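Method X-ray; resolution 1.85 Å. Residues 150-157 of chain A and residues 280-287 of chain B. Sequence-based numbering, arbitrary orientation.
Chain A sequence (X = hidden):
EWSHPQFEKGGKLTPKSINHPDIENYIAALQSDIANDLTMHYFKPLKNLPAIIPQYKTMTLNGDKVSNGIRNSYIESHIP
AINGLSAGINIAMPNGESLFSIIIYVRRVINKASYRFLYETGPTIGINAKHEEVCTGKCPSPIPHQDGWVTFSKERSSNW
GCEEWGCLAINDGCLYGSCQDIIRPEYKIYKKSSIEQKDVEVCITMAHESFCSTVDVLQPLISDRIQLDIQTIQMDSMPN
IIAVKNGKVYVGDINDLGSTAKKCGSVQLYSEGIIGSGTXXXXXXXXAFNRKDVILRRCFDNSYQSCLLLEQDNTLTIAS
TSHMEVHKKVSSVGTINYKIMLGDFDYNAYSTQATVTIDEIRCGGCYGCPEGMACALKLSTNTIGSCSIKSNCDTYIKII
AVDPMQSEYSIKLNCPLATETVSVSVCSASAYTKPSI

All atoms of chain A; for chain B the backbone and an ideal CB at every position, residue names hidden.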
# COMPACT_ATOMS: atom_id res chain seq x y z
N VAL A 150 5.21 16.51 -33.00
CA VAL A 150 5.93 17.62 -32.37
C VAL A 150 6.56 18.43 -33.52
O VAL A 150 6.76 17.92 -34.63
CB VAL A 150 6.99 17.22 -31.32
CG1 VAL A 150 6.30 16.54 -30.07
CG2 VAL A 150 7.99 16.24 -31.89
N THR A 151 6.80 19.71 -33.29
CA THR A 151 7.29 20.58 -34.38
C THR A 151 8.76 20.93 -34.22
O THR A 151 9.37 20.81 -33.16
CB THR A 151 6.47 21.87 -34.46
OG1 THR A 151 6.52 22.50 -33.19
CG2 THR A 151 4.99 21.57 -34.78
N PHE A 152 9.34 21.43 -35.33
CA PHE A 152 10.69 21.95 -35.27
C PHE A 152 10.80 23.04 -36.33
O PHE A 152 10.08 23.03 -37.32
CB PHE A 152 11.76 20.88 -35.54
CG PHE A 152 11.48 19.99 -36.75
CD1 PHE A 152 11.84 20.40 -38.04
CD2 PHE A 152 10.88 18.73 -36.57
CE1 PHE A 152 11.58 19.62 -39.13
CE2 PHE A 152 10.62 17.91 -37.67
CZ PHE A 152 10.97 18.38 -38.98
N SER A 153 11.71 23.99 -36.10
CA SER A 153 11.87 25.06 -37.10
C SER A 153 13.20 25.78 -36.87
O SER A 153 13.74 25.78 -35.75
CB SER A 153 10.72 26.08 -37.06
OG SER A 153 10.66 26.72 -35.78
N LYS A 154 13.67 26.45 -37.92
CA LYS A 154 14.80 27.36 -37.81
C LYS A 154 14.52 28.59 -38.67
O LYS A 154 14.19 28.46 -39.86
CB LYS A 154 16.11 26.71 -38.26
CG LYS A 154 16.79 25.86 -37.15
CD LYS A 154 18.11 25.23 -37.56
CE LYS A 154 18.71 24.37 -36.41
NZ LYS A 154 19.32 25.22 -35.35
N GLU A 155 14.62 29.77 -38.03
CA GLU A 155 14.54 31.06 -38.70
C GLU A 155 15.85 31.29 -39.46
O GLU A 155 16.86 30.60 -39.24
CB GLU A 155 14.40 32.21 -37.69
CG GLU A 155 13.25 32.14 -36.70
CD GLU A 155 11.90 32.45 -37.29
OE1 GLU A 155 11.83 32.93 -38.44
OE2 GLU A 155 10.86 32.25 -36.57
N ARG A 156 15.80 32.27 -40.34
CA ARG A 156 17.00 32.79 -41.03
C ARG A 156 17.68 31.69 -41.86
O ARG A 156 18.90 31.64 -41.98
CB ARG A 156 18.00 33.36 -40.00
CG ARG A 156 17.45 34.48 -39.10
CD ARG A 156 18.29 34.65 -37.81
NE ARG A 156 18.10 33.49 -36.88
CZ ARG A 156 19.06 32.60 -36.63
NH1 ARG A 156 20.26 32.73 -37.21
NH2 ARG A 156 18.84 31.59 -35.82
N SER A 157 16.88 30.81 -42.48
CA SER A 157 17.51 29.68 -43.17
C SER A 157 18.02 30.02 -44.59
O SER A 157 18.96 29.35 -45.08
CB SER A 157 16.54 28.51 -43.18
OG SER A 157 15.26 28.97 -43.60
N UNK B 280 13.71 26.30 -23.61
CA UNK B 280 12.83 27.21 -24.34
C UNK B 280 12.95 27.04 -25.84
O UNK B 280 14.03 26.79 -26.37
CB UNK B 280 13.14 28.66 -23.96
N UNK B 281 11.82 27.21 -26.52
CA UNK B 281 11.82 27.22 -27.97
C UNK B 281 12.10 28.66 -28.37
O UNK B 281 11.18 29.47 -28.47
CB UNK B 281 10.50 26.70 -28.55
N UNK B 282 13.38 28.96 -28.61
CA UNK B 282 13.90 30.31 -28.78
C UNK B 282 14.56 30.43 -30.15
O UNK B 282 15.40 29.59 -30.52
CB UNK B 282 14.89 30.66 -27.67
N UNK B 283 14.19 31.46 -30.89
CA UNK B 283 14.88 31.82 -32.13
C UNK B 283 14.73 33.31 -32.29
O UNK B 283 14.19 34.00 -31.41
CB UNK B 283 14.33 31.07 -33.34
N UNK B 284 15.24 33.86 -33.40
CA UNK B 284 15.11 35.28 -33.58
C UNK B 284 15.09 35.60 -35.08
O UNK B 284 15.57 34.82 -35.91
CB UNK B 284 16.25 36.02 -32.87
N UNK B 285 14.60 36.82 -35.38
CA UNK B 285 14.51 37.39 -36.73
C UNK B 285 15.40 38.63 -36.80
O UNK B 285 15.57 39.35 -35.81
CB UNK B 285 13.06 37.74 -37.09
N UNK B 286 16.01 38.85 -37.97
CA UNK B 286 16.99 39.91 -38.18
C UNK B 286 16.39 41.18 -38.71
O UNK B 286 15.38 41.18 -39.43
CB UNK B 286 18.08 39.43 -39.14
N UNK B 287 17.09 42.27 -38.43
CA UNK B 287 16.90 43.52 -39.15
C UNK B 287 18.27 44.07 -39.54
O UNK B 287 19.29 43.76 -38.90
CB UNK B 287 16.12 44.53 -38.31

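Position 280 has its ideal CB far from every atom of the chain A stretch. The phi of -57° and psi of 145° suit many residues, proline among them. The deposited residue is B:Pro280, which makes no contact across the stretches.

Position 281 points its CA-to-CB bond toward chain A, but no chain A atom lies within 5.5 Å of the ideal CB. A short side chain would stop in open space. A long one with a polar end could approach the hydroxyl of A:Thr151, so lysine or arginine would suit; glutamine and glutamate would fall short without a water. The residue is B:Lys281. Its chain is nearly extended beyond chi1 (m, then t, t, t), and B:Lys281 NZ comes to 3.2 Å from A:Thr151 OG1. Two waters join the same residues. Water 1 accepts from B:Lys281 NZ at 2.8 Å and is hydrogen-bonded to A:Thr151 OG1 at 2.7 Å. Water 2 accepts from B:Lys281 NZ at 3.1 Å and from A:Thr151 N at 3.0 Å.

Position 282 has its CB out of reach of chain A. Backbone angles of -121° and 130° are ordinary for a strand, so beta-branched or aromatic residues would fit. It is B:Phe282, without contact here.

Position 283 is the most informative. Its CB points toward chain A and lies 3.7 Å from A:Glu155 CG, so there is little room for bulk straight ahead. Nearby are two donors, the backbone NH of A:Glu155 and the guanidinium of A:Arg156. A short acceptor is favoured: asparagine could serve one donor with its single acceptor oxygen, while the carboxylate of aspartate can serve both. The residue is B:Asp283, and its carboxylate does so. A:Glu155 N donates to B:Asp283 OD2 at 2.9 Å. A:Arg156 NH2 donates to B:Asp283 OD1, also at 2.9 Å, in a salt bridge. Both bonds are nearly straight. Water 3 links B:Asp283 OD2 (3.1 Å) to A:Ser153 OG (2.7 Å).

Position 284 directs its CB away, yet the ideal CB is 5.1 Å from A:Arg156 NE. Its backbone O accepts a weak hydrogen bond from A:Arg156 NE at 3.0 Å. A flat ring that turns back could cover the guanidinium; tyrosine, phenylalanine, tryptophan or histidine could be considered. The residue is B:Tyr284, with chi1 in p. The guanidinium lies flat on its ring, planes at 7°, with A:Arg156 CZ 3.9 Å from the ring centroid, a cation-pi contact. B:Tyr284 N also donates to B:Asp283 OD1 at 2.8 Å.

Position 285 points sideways, its ideal CB 5.1 Å from A:Glu155 OE1. Strand angles suit valine, isoleucine or threonine. It is B:Val285, whose CG2 packs 3.6 Å from A:Glu155 OE1.

Position 286 also points sideways, its ideal CB 5.0 Å from A:Arg156 CD. A small or medium side chain could touch that methylene: serine, valine, cysteine. It is B:Cys286, with SG 3.6 Å from A:Arg156 CD and a covalent bond elsewhere in the structure.

Position 287 is beyond reach of chain A, and many residues would do. It is B:His287, which touches a crystal neighbour.

Chain B 280-287: PKFDYVCH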
# COMPACT_ATOMS: atom_id res chain seq x y z
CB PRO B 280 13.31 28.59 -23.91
CG PRO B 280 13.76 28.34 -22.47
CD PRO B 280 14.46 27.01 -22.56
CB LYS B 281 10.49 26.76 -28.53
CG LYS B 281 10.22 25.27 -28.35
CD LYS B 281 8.89 25.03 -29.04
CE LYS B 281 8.75 23.62 -29.53
NZ LYS B 281 7.47 23.48 -30.28
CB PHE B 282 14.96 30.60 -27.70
CG PHE B 282 15.89 31.78 -28.04
CD1 PHE B 282 15.37 33.05 -28.27
CD2 PHE B 282 17.26 31.60 -28.05
CE1 PHE B 282 16.26 34.16 -28.59
CE2 PHE B 282 18.13 32.68 -28.35
CZ PHE B 282 17.61 33.96 -28.59
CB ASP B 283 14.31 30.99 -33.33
CG ASP B 283 15.34 30.73 -34.43
OD1 ASP B 283 16.27 31.55 -34.55
OD2 ASP B 283 15.19 29.74 -35.20
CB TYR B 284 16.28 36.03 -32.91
CG TYR B 284 17.69 35.70 -33.46
CD1 TYR B 284 18.42 34.62 -32.94
CD2 TYR B 284 18.28 36.47 -34.45
CE1 TYR B 284 19.67 34.32 -33.40
CE2 TYR B 284 19.56 36.15 -34.94
CZ TYR B 284 20.24 35.11 -34.41
OH TYR B 284 21.48 34.78 -34.87
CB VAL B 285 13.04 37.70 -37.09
CG1 VAL B 285 12.88 38.48 -38.29
CG2 VAL B 285 12.26 36.35 -37.31
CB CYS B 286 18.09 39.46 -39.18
SG CYS B 286 19.02 38.05 -38.55
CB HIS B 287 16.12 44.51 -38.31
CG HIS B 287 14.79 43.98 -37.86
ND1 HIS B 287 13.70 43.92 -38.70
CD2 HIS B 287 14.38 43.50 -36.66
CE1 HIS B 287 12.67 43.43 -38.03
NE2 HIS B 287 13.05 43.16 -36.79
O HOH W 1 7.45 24.94 -32.64
O HOH W 2 6.44 20.61 -30.43
O HOH W 3 12.33 28.66 -34.85
O HOH W 4 18.23 28.44 -35.62
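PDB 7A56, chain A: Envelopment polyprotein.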